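Local coordinates for protein alpha-1,2-mannosidase (Bacteroides thetaiotaomicron, PDB 2WW2) that hydrolyses alpha-mannosides with inversion at the anomeric carbon, as a calcium-dependent glycoside hydrolase of family GH92, at residues A[30-38]-A[263-271]; A[188-199]-A[214-224]. All coordinates share one frame; numbering follows the deposited sequence.

Contact 1. Residues A[30-38]-A[263-271]; sequences PAVAVPWGM and AREQWNNYL
Ala33 makes the one hydrogen bond between the two segments: its carbonyl O takes the indole NE1 of Trp267 at 2.7 Å. The oxygen lies in the indole plane and the N-H points almost straight at it (165°), although the donor sits well above the carbonyl plane. Next along, Val34 places CG1 4.0 Å from CB of Ala263, its first torsion (chi1 -67°) setting that branch anti to the carbonyl carbon and beside the backbone N. Val34 also begins a type II beta turn that ends at Gly37, closed by Gly37 N bonding to Val34 O. This buried loop leads into strand 40-44 of the N-terminal domain and packs on helix 256-271. Pro35, the second residue of the turn, pushes its ring between two aromatic side chains. Its CG stands 3.7 Å from the centroid of the six-membered ring of Trp267, almost on the ring normal, in a CH-pi contact, while the same atom is 3.8 Å from CD2 of Tyr270. Trp36, at positive phi, then meets Tyr270 in a T-shaped pair: the benzo edge, led by CZ3, is directed at the phenol face, with planes at 85°. A second edge-to-face partner of Trp36 is Phe342.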
loop_
_atom_site.group_PDB
_atom_site.type_symbol
_atom_site.label_atom_id
_atom_site.label_comp_id
_atom_site.label_asym_id
_atom_site.label_seq_id
_atom_site.Cartn_x
_atom_site.Cartn_y
_atom_site.Cartn_z
ATOM N N PRO A 30 -18.933 23.872 14.784
ATOM C CA PRO A 30 -19.094 25.174 14.118
ATOM C C PRO A 30 -19.137 26.327 15.134
ATOM O O PRO A 30 -20.203 26.819 15.478
ATOM C CB PRO A 30 -20.431 25.033 13.386
ATOM C CG PRO A 30 -21.223 24.040 14.269
ATOM C CD PRO A 30 -20.180 23.088 14.842
ATOM N N ALA A 31 -17.976 26.736 15.627
ATOM C CA ALA A 31 -17.890 27.694 16.727
ATOM C C ALA A 31 -18.528 29.053 16.403
ATOM O O ALA A 31 -18.184 29.719 15.408
ATOM C CB ALA A 31 -16.441 27.883 17.125
ATOM N N VAL A 32 -19.453 29.458 17.260
ATOM C CA VAL A 32 -20.017 30.805 17.229
ATOM C C VAL A 32 -19.223 31.639 18.242
ATOM O O VAL A 32 -19.144 31.302 19.439
ATOM C CB VAL A 32 -21.492 30.777 17.613
ATOM C CG1 VAL A 32 -22.080 32.213 17.652
ATOM C CG2 VAL A 32 -22.264 29.900 16.623
ATOM N N ALA A 33 -18.590 32.712 17.771
ATOM C CA ALA A 33 -17.637 33.406 18.630
ATOM C C ALA A 33 -17.301 34.776 18.063
ATOM O O ALA A 33 -17.767 35.134 16.989
ATOM C CB ALA A 33 -16.323 32.575 18.736
ATOM N N VAL A 34 -16.490 35.528 18.794
ATOM C CA VAL A 34 -15.721 36.616 18.186
ATOM C C VAL A 34 -14.264 36.182 18.313
ATOM O O VAL A 34 -13.961 35.273 19.079
ATOM C CB VAL A 34 -15.966 38.005 18.841
ATOM C CG1 VAL A 34 -17.395 38.481 18.583
ATOM C CG2 VAL A 34 -15.678 37.976 20.363
ATOM N N PRO A 35 -13.358 36.819 17.560
ATOM C CA PRO A 35 -11.981 36.328 17.569
ATOM C C PRO A 35 -11.375 36.263 18.974
ATOM O O PRO A 35 -11.523 37.206 19.767
ATOM C CB PRO A 35 -11.245 37.358 16.695
ATOM C CG PRO A 35 -12.339 37.825 15.722
ATOM C CD PRO A 35 -13.555 37.914 16.589
ATOM N N TRP A 36 -10.689 35.158 19.252
ATOM C CA TRP A 36 -10.071 34.879 20.574
ATOM C C TRP A 36 -11.030 34.993 21.768
ATOM O O TRP A 36 -10.598 35.222 22.895
ATOM C CB TRP A 36 -8.836 35.764 20.813
ATOM C CG TRP A 36 -7.880 35.730 19.651
ATOM C CD1 TRP A 36 -6.983 34.733 19.340
ATOM C CD2 TRP A 36 -7.770 36.710 18.620
ATOM N NE1 TRP A 36 -6.303 35.058 18.182
ATOM C CE2 TRP A 36 -6.779 36.260 17.714
ATOM C CE3 TRP A 36 -8.406 37.933 18.379
ATOM C CZ2 TRP A 36 -6.405 36.994 16.589
ATOM C CZ3 TRP A 36 -8.037 38.666 17.247
ATOM C CH2 TRP A 36 -7.049 38.186 16.366
ATOM N N GLY A 37 -12.325 34.852 21.530
ATOM C CA GLY A 37 -13.282 35.068 22.606
ATOM C C GLY A 37 -13.128 34.088 23.765
ATOM O O GLY A 37 -12.860 32.909 23.561
ATOM N N MET A 38 -13.328 34.589 24.982
ATOM C CA MET A 38 -13.189 33.760 26.177
ATOM C C MET A 38 -14.179 32.607 26.183
ATOM O O MET A 38 -13.827 31.516 26.582
ATOM C CB MET A 38 -13.381 34.597 27.449
ATOM C CG MET A 38 -13.147 33.780 28.745
ATOM S SD MET A 38 -13.319 34.817 30.223
ATOM C CE MET A 38 -15.065 34.675 30.520
ATOM N N ALA A 263 -20.982 40.974 16.031
ATOM C CA ALA A 263 -20.000 39.921 15.767
ATOM C C ALA A 263 -19.613 39.911 14.287
ATOM O O ALA A 263 -18.461 39.680 13.919
ATOM C CB ALA A 263 -20.548 38.564 16.191
ATOM N N ARG A 264 -20.582 40.195 13.431
ATOM C CA ARG A 264 -20.320 40.236 12.015
ATOM C C ARG A 264 -19.306 41.350 11.715
ATOM O O ARG A 264 -18.352 41.170 10.934
ATOM C CB ARG A 264 -21.630 40.547 11.302
ATOM C CG ARG A 264 -21.532 40.432 9.843
ATOM C CD ARG A 264 -22.628 41.205 9.188
ATOM N NE ARG A 264 -23.834 40.419 9.045
ATOM C CZ ARG A 264 -24.011 39.502 8.103
ATOM N NH1 ARG A 264 -23.029 39.228 7.252
ATOM N NH2 ARG A 264 -25.174 38.849 8.031
ATOM N N GLU A 265 -19.520 42.511 12.336
ATOM C CA GLU A 265 -18.582 43.621 12.170
ATOM C C GLU A 265 -17.191 43.271 12.701
ATOM O O GLU A 265 -16.188 43.560 12.056
ATOM C CB GLU A 265 -19.107 44.894 12.839
ATOM C CG GLU A 265 -18.147 46.065 12.716
ATOM C CD GLU A 265 -18.762 47.354 13.191
ATOM O OE1 GLU A 265 -19.108 47.440 14.387
ATOM O OE2 GLU A 265 -18.904 48.283 12.372
ATOM N N GLN A 266 -17.120 42.623 13.862
ATOM C CA GLN A 266 -15.814 42.201 14.377
ATOM C C GLN A 266 -15.100 41.247 13.414
ATOM O O GLN A 266 -13.908 41.411 13.110
ATOM C CB GLN A 266 -15.976 41.548 15.754
ATOM C CG GLN A 266 -16.383 42.561 16.824
ATOM C CD GLN A 266 -15.347 43.681 16.951
ATOM O OE1 GLN A 266 -14.168 43.417 17.208
ATOM N NE2 GLN A 266 -15.774 44.922 16.751
ATOM N N TRP A 267 -15.811 40.229 12.934
ATOM C CA TRP A 267 -15.170 39.296 12.010
ATOM C C TRP A 267 -14.721 40.010 10.729
ATOM O O TRP A 267 -13.611 39.786 10.242
ATOM C CB TRP A 267 -16.080 38.115 11.691
ATOM C CG TRP A 267 -16.052 37.109 12.806
ATOM C CD1 TRP A 267 -17.031 36.886 13.741
ATOM C CD2 TRP A 267 -14.977 36.224 13.122
ATOM N NE1 TRP A 267 -16.622 35.902 14.617
ATOM C CE2 TRP A 267 -15.366 35.483 14.257
ATOM C CE3 TRP A 267 -13.705 35.993 12.558
ATOM C CZ2 TRP A 267 -14.534 34.535 14.853
ATOM C CZ3 TRP A 267 -12.892 35.024 13.129
ATOM C CH2 TRP A 267 -13.309 34.313 14.271
ATOM N N ASN A 268 -15.562 40.883 10.192
ATOM C CA ASN A 268 -15.152 41.585 8.986
ATOM C C ASN A 268 -13.898 42.436 9.228
ATOM O O ASN A 268 -13.022 42.526 8.367
ATOM C CB ASN A 268 -16.300 42.435 8.433
ATOM C CG ASN A 268 -17.294 41.602 7.641
ATOM O OD1 ASN A 268 -16.917 40.609 7.030
ATOM N ND2 ASN A 268 -18.553 42.009 7.632
ATOM N N ASN A 269 -13.830 43.077 10.393
ATOM C CA ASN A 269 -12.656 43.878 10.754
ATOM C C ASN A 269 -11.371 43.041 10.803
ATOM O O ASN A 269 -10.350 43.409 10.216
ATOM C CB ASN A 269 -12.871 44.582 12.106
ATOM C CG ASN A 269 -13.857 45.770 12.014
ATOM O OD1 ASN A 269 -14.250 46.195 10.916
ATOM N ND2 ASN A 269 -14.232 46.318 13.168
ATOM N N TYR A 270 -11.411 41.934 11.533
ATOM C CA TYR A 270 -10.216 41.102 11.701
ATOM C C TYR A 270 -9.881 40.296 10.439
ATOM O O TYR A 270 -8.713 40.241 10.033
ATOM C CB TYR A 270 -10.329 40.199 12.943
ATOM C CG TYR A 270 -10.145 40.984 14.239
ATOM C CD1 TYR A 270 -8.876 41.337 14.680
ATOM C CD2 TYR A 270 -11.240 41.394 14.993
ATOM C CE1 TYR A 270 -8.700 42.077 15.850
ATOM C CE2 TYR A 270 -11.076 42.140 16.152
ATOM C CZ TYR A 270 -9.810 42.468 16.571
ATOM O OH TYR A 270 -9.662 43.185 17.722
ATOM N N LEU A 271 -10.887 39.699 9.796
ATOM C CA LEU A 271 -10.619 38.981 8.539
ATOM C C LEU A 271 -10.085 39.953 7.497
ATOM O O LEU A 271 -9.231 39.595 6.681
ATOM C CB LEU A 271 -11.867 38.262 7.985
ATOM C CG LEU A 271 -12.459 37.175 8.905
ATOM C CD1 LEU A 271 -13.832 36.725 8.402
ATOM C CD2 LEU A 271 -11.494 35.988 9.059
#

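Contact 2. Residues A[188-199]-A[214-224]; sequences FSHPVIEYGTYN and YTCAYLKFDVP
The phenol oxygen of Tyr218 is gripped from several directions. One water lies 2.8 Å from Tyr218 OH and donates to Tyr195 O; another bridges Tyr218 OH to Glu194 OE1, and His205 ND1 adds a direct hydrogen bond. With chi1 at 83°, CG of Tyr218 sits between its backbone N and carbonyl carbon, which folds the ring over the opposite strand: Gly196 N and Tyr195 C both lie about 3.4 Å above one face. Gly196 has no side chain to hold the ring off, and the pair resembles the aromatic rescue of glycine seen between neighbouring strands. Beneath it, Gly196 and Tyr218 exchange backbone hydrogen bonds, as do Tyr198 and Cys216, in an antiparallel pairing of strands 194-198 and 216-221. A classic beta bulge breaks the register at the other end, where Ile193 and Glu194 both face Lys220: Ile193 N binds Lys220 O at 2.9 Å and Lys220 N binds Glu194 O at 2.8 Å. On the opposite side of the strands from Tyr218, Leu219 CD2 touches Val192 CG2 (3.6 Å) and also makes an off-centre CH-pi contact with the Phe188 ring. The Phe221 ring meets that of Phe188 obliquely, planes at 37°. Farther along, Val223 CG1 stands over one face of the His190 imidazole, whose ND1 is hydrogen-bonded to Ser189 OG and whose NE2 reaches Glu227. Glu194 and Lys220 run side by side, yet Glu194 OE2 and Lys220 NZ remain 4.8 Å apart, joined through a water, and Lys220 NZ also has a long, weak ion pair with Asp142. Their attraction is therefore probably softened by solvent, which suggests that the pairing relies mainly on backbone bonds and apolar packing.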
loop_
_atom_site.group_PDB
_atom_site.type_symbol
_atom_site.label_atom_id
_atom_site.label_comp_id
_atom_site.label_asym_id
_atom_site.label_seq_id
_atom_site.Cartn_x
_atom_site.Cartn_y
_atom_site.Cartn_z
ATOM N N PHE A 188 -34.339 35.771 30.743
ATOM C CA PHE A 188 -35.334 35.441 29.726
ATOM C C PHE A 188 -36.260 36.642 29.543
ATOM O O PHE A 188 -36.590 37.350 30.513
ATOM C CB PHE A 188 -36.128 34.186 30.132
ATOM C CG PHE A 188 -35.261 32.950 30.287
ATOM C CD1 PHE A 188 -35.119 32.052 29.242
ATOM C CD2 PHE A 188 -34.554 32.720 31.454
ATOM C CE1 PHE A 188 -34.305 30.925 29.367
ATOM C CE2 PHE A 188 -33.734 31.594 31.588
ATOM C CZ PHE A 188 -33.616 30.695 30.548
ATOM N N SER A 189 -36.693 36.868 28.312
ATOM C CA SER A 189 -37.485 38.047 28.012
ATOM C C SER A 189 -38.936 37.930 28.477
ATOM O O SER A 189 -39.615 38.939 28.663
ATOM C CB SER A 189 -37.445 38.321 26.502
ATOM O OG SER A 189 -37.959 37.206 25.785
ATOM N N HIS A 190 -39.417 36.707 28.655
ATOM C CA HIS A 190 -40.836 36.485 28.928
ATOM C C HIS A 190 -41.025 35.820 30.288
ATOM O O HIS A 190 -40.102 35.184 30.799
ATOM C CB HIS A 190 -41.443 35.624 27.816
ATOM C CG HIS A 190 -41.740 36.387 26.562
ATOM N ND1 HIS A 190 -40.760 36.765 25.667
ATOM C CD2 HIS A 190 -42.913 36.835 26.048
ATOM C CE1 HIS A 190 -41.314 37.427 24.666
ATOM N NE2 HIS A 190 -42.621 37.478 24.871
ATOM N N PRO A 191 -42.220 35.976 30.884
ATOM C CA PRO A 191 -42.513 35.403 32.196
ATOM C C PRO A 191 -42.308 33.898 32.242
ATOM O O PRO A 191 -42.702 33.176 31.311
ATOM C CB PRO A 191 -44.003 35.687 32.384
ATOM C CG PRO A 191 -44.269 36.897 31.524
ATOM C CD PRO A 191 -43.342 36.786 30.360
ATOM N N VAL A 192 -41.720 33.446 33.341
ATOM C CA VAL A 192 -41.504 32.041 33.601
ATOM C C VAL A 192 -42.741 31.496 34.309
ATOM O O VAL A 192 -42.958 31.775 35.480
ATOM C CB VAL A 192 -40.264 31.850 34.491
ATOM C CG1 VAL A 192 -40.081 30.376 34.865
ATOM C CG2 VAL A 192 -39.014 32.397 33.788
ATOM N N ILE A 193 -43.548 30.723 33.596
ATOM C CA ILE A 193 -44.830 30.242 34.111
ATOM C C ILE A 193 -44.670 29.067 35.066
ATOM O O ILE A 193 -45.332 29.023 36.109
ATOM C CB ILE A 193 -45.752 29.812 32.959
ATOM C CG1 ILE A 193 -45.851 30.939 31.933
ATOM C CG2 ILE A 193 -47.140 29.433 33.482
ATOM C CD1 ILE A 193 -46.190 32.287 32.524
ATOM N N GLU A 194 -43.815 28.107 34.700
ATOM C CA GLU A 194 -43.496 26.970 35.576
ATOM C C GLU A 194 -41.986 26.702 35.495
ATOM O O GLU A 194 -41.318 27.173 34.577
ATOM C CB GLU A 194 -44.310 25.714 35.197
ATOM C CG GLU A 194 -45.827 25.946 35.291
ATOM C CD GLU A 194 -46.669 24.797 34.738
ATOM O OE1 GLU A 194 -46.188 23.650 34.708
ATOM O OE2 GLU A 194 -47.822 25.050 34.328
ATOM N N TYR A 195 -41.443 25.978 36.470
ATOM C CA TYR A 195 -40.001 25.802 36.547
ATOM C C TYR A 195 -39.721 24.638 37.486
ATOM O O TYR A 195 -40.597 24.194 38.239
ATOM C CB TYR A 195 -39.346 27.079 37.082
ATOM C CG TYR A 195 -40.193 27.683 38.194
ATOM C CD1 TYR A 195 -40.034 27.275 39.509
ATOM C CD2 TYR A 195 -41.194 28.611 37.903
ATOM C CE1 TYR A 195 -40.836 27.799 40.523
ATOM C CE2 TYR A 195 -42.007 29.137 38.900
ATOM C CZ TYR A 195 -41.818 28.728 40.209
ATOM O OH TYR A 195 -42.619 29.240 41.206
ATOM N N GLY A 196 -38.503 24.125 37.432
ATOM C CA GLY A 196 -38.119 23.035 38.318
ATOM C C GLY A 196 -36.661 22.674 38.141
ATOM O O GLY A 196 -35.976 23.179 37.240
ATOM N N THR A 197 -36.173 21.789 39.000
ATOM C CA THR A 197 -34.783 21.400 38.932
ATOM C C THR A 197 -34.682 19.897 38.799
ATOM O O THR A 197 -35.653 19.179 39.020
ATOM C CB THR A 197 -34.004 21.862 40.177
ATOM O OG1 THR A 197 -34.707 21.447 41.356
ATOM C CG2 THR A 197 -33.866 23.377 40.184
ATOM N N TYR A 198 -33.491 19.427 38.457
ATOM C CA TYR A 198 -33.236 18.008 38.271
ATOM C C TYR A 198 -31.842 17.784 38.809
ATOM O O TYR A 198 -30.934 18.572 38.529
ATOM C CB TYR A 198 -33.308 17.677 36.770
ATOM C CG TYR A 198 -32.825 16.302 36.342
ATOM C CD1 TYR A 198 -33.636 15.175 36.486
ATOM C CD2 TYR A 198 -31.585 16.143 35.726
ATOM C CE1 TYR A 198 -33.202 13.924 36.070
ATOM C CE2 TYR A 198 -31.141 14.903 35.304
ATOM C CZ TYR A 198 -31.951 13.801 35.478
ATOM O OH TYR A 198 -31.503 12.576 35.066
ATOM N N ASN A 199 -31.672 16.722 39.586
ATOM C CA ASN A 199 -30.409 16.466 40.271
ATOM C C ASN A 199 -29.730 15.193 39.777
ATOM O O ASN A 199 -28.881 14.632 40.474
ATOM C CB ASN A 199 -30.644 16.351 41.769
ATOM C CG ASN A 199 -31.515 15.151 42.123
ATOM O OD1 ASN A 199 -31.928 14.376 41.242
ATOM N ND2 ASN A 199 -31.806 14.994 43.409
ATOM N N TYR A 214 -24.643 16.159 38.896
ATOM C CA TYR A 214 -25.221 16.585 37.618
ATOM C C TYR A 214 -26.498 17.355 37.943
ATOM O O TYR A 214 -27.353 16.843 38.672
ATOM C CB TYR A 214 -25.558 15.347 36.772
ATOM C CG TYR A 214 -26.173 15.627 35.404
ATOM C CD1 TYR A 214 -25.768 16.718 34.630
ATOM C CD2 TYR A 214 -27.136 14.775 34.875
ATOM C CE1 TYR A 214 -26.350 16.960 33.357
ATOM C CE2 TYR A 214 -27.699 14.998 33.632
ATOM C CZ TYR A 214 -27.300 16.085 32.870
ATOM O OH TYR A 214 -27.896 16.280 31.633
ATOM N N THR A 215 -26.644 18.570 37.412
ATOM C CA THR A 215 -27.867 19.346 37.622
ATOM C C THR A 215 -28.380 19.953 36.322
ATOM O O THR A 215 -27.588 20.332 35.453
ATOM C CB THR A 215 -27.671 20.512 38.627
ATOM O OG1 THR A 215 -26.683 21.441 38.148
ATOM C CG2 THR A 215 -27.239 19.990 40.004
ATOM N N CYS A 216 -29.707 20.040 36.218
ATOM C CA CYS A 216 -30.389 20.757 35.153
ATOM C C CYS A 216 -31.561 21.533 35.753
ATOM O O CYS A 216 -31.978 21.299 36.905
ATOM C CB CYS A 216 -30.915 19.779 34.084
ATOM S SG CYS A 216 -29.628 18.724 33.287
ATOM N N ALA A 217 -32.103 22.461 34.978
ATOM C CA ALA A 217 -33.282 23.204 35.419
ATOM C C ALA A 217 -34.121 23.411 34.196
ATOM O O ALA A 217 -33.588 23.471 33.075
ATOM C CB ALA A 217 -32.892 24.544 36.009
ATOM N N TYR A 218 -35.426 23.504 34.391
ATOM C CA TYR A 218 -36.296 23.851 33.274
ATOM C C TYR A 218 -37.123 25.072 33.604
ATOM O O TYR A 218 -37.424 25.342 34.762
ATOM C CB TYR A 218 -37.202 22.675 32.867
ATOM C CG TYR A 218 -38.455 22.525 33.702
ATOM C CD1 TYR A 218 -39.602 23.277 33.412
ATOM C CD2 TYR A 218 -38.498 21.641 34.777
ATOM C CE1 TYR A 218 -40.751 23.139 34.162
ATOM C CE2 TYR A 218 -39.651 21.511 35.541
ATOM C CZ TYR A 218 -40.769 22.260 35.215
ATOM O OH TYR A 218 -41.914 22.136 35.960
ATOM N N LEU A 219 -37.478 25.798 32.552
ATOM C CA LEU A 219 -38.354 26.937 32.616
ATOM C C LEU A 219 -39.396 26.712 31.543
ATOM O O LEU A 219 -39.057 26.264 30.448
ATOM C CB LEU A 219 -37.571 28.208 32.288
ATOM C CG LEU A 219 -36.458 28.485 33.299
ATOM C CD1 LEU A 219 -35.125 27.968 32.757
ATOM C CD2 LEU A 219 -36.396 29.959 33.578
ATOM N N LYS A 220 -40.660 26.985 31.871
ATOM C CA LYS A 220 -41.752 26.853 30.920
ATOM C C LYS A 220 -42.326 28.237 30.614
ATOM O O LYS A 220 -42.493 29.055 31.527
ATOM C CB LYS A 220 -42.837 25.946 31.512
ATOM C CG LYS A 220 -43.970 25.589 30.561
ATOM C CD LYS A 220 -44.947 24.652 31.291
ATOM C CE LYS A 220 -45.812 23.856 30.333
ATOM N NZ LYS A 220 -46.774 24.733 29.611
ATOM N N PHE A 221 -42.636 28.502 29.343
ATOM C CA PHE A 221 -43.094 29.830 28.930
ATOM C C PHE A 221 -44.481 29.823 28.303
ATOM O O PHE A 221 -45.070 28.770 28.077
ATOM C CB PHE A 221 -42.082 30.485 27.971
ATOM C CG PHE A 221 -40.712 30.621 28.566
ATOM C CD1 PHE A 221 -40.386 31.725 29.340
ATOM C CD2 PHE A 221 -39.774 29.610 28.409
ATOM C CE1 PHE A 221 -39.125 31.834 29.915
ATOM C CE2 PHE A 221 -38.522 29.704 28.977
ATOM C CZ PHE A 221 -38.184 30.811 29.728
ATOM N N ASP A 222 -44.994 31.017 28.042
ATOM C CA ASP A 222 -46.258 31.166 27.338
ATOM C C ASP A 222 -46.116 32.343 26.392
ATOM O O ASP A 222 -46.906 33.292 26.436
ATOM C CB ASP A 222 -47.403 31.410 28.316
ATOM C CG ASP A 222 -48.750 31.278 27.659
ATOM O OD1 ASP A 222 -48.819 30.685 26.560
ATOM O OD2 ASP A 222 -49.740 31.763 28.238
ATOM N N VAL A 223 -45.089 32.289 25.553
ATOM C CA VAL A 223 -44.839 33.337 24.573
ATOM C C VAL A 223 -46.023 33.421 23.609
ATOM O O VAL A 223 -46.431 32.406 23.044
ATOM C CB VAL A 223 -43.556 33.051 23.765
ATOM C CG1 VAL A 223 -43.297 34.197 22.759
ATOM C CG2 VAL A 223 -42.347 32.856 24.706
ATOM N N PRO A 224 -46.582 34.628 23.408
ATOM C CA PRO A 224 -47.730 34.687 22.491
ATOM C C PRO A 224 -47.340 34.437 21.032
ATOM O O PRO A 224 -46.210 34.717 20.626
ATOM C CB PRO A 224 -48.276 36.124 22.666
ATOM C CG PRO A 224 -47.527 36.733 23.855
ATOM C CD PRO A 224 -46.250 35.930 24.019
HETATM O O HOH W 1 -44.010 33.491 29.041
HETATM O O HOH W 2 -44.087 22.083 34.107
HETATM O O HOH W 3 -48.360 25.954 31.848
HETATM O O HOH W 4 -43.437 23.287 37.992
HETATM O O HOH W 5 -26.296 14.099 40.264
#

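How the contacts relate
The centres of the two contacts are 30 Å apart and their nearest atoms about 17 Å, so neither touches the other. Contact 2 is a local pairing, its segments separated by 14 residues that include the short strands 203-205 and 209-212, and falls wholly in the N-terminal domain. Contact 1 reaches across 224 residues, among them all of contact 2, and brings the loop before strand 40-44 against helix 256-271. The centre of contact 2 lies about 37 Å from the centre of the chain, that of contact 1 about 14 Å. The modelled sodium ions sit elsewhere, one at Ser19, Tyr622, Gly624 and Asp627, the other at His102 and Glu105, residues of neither contact.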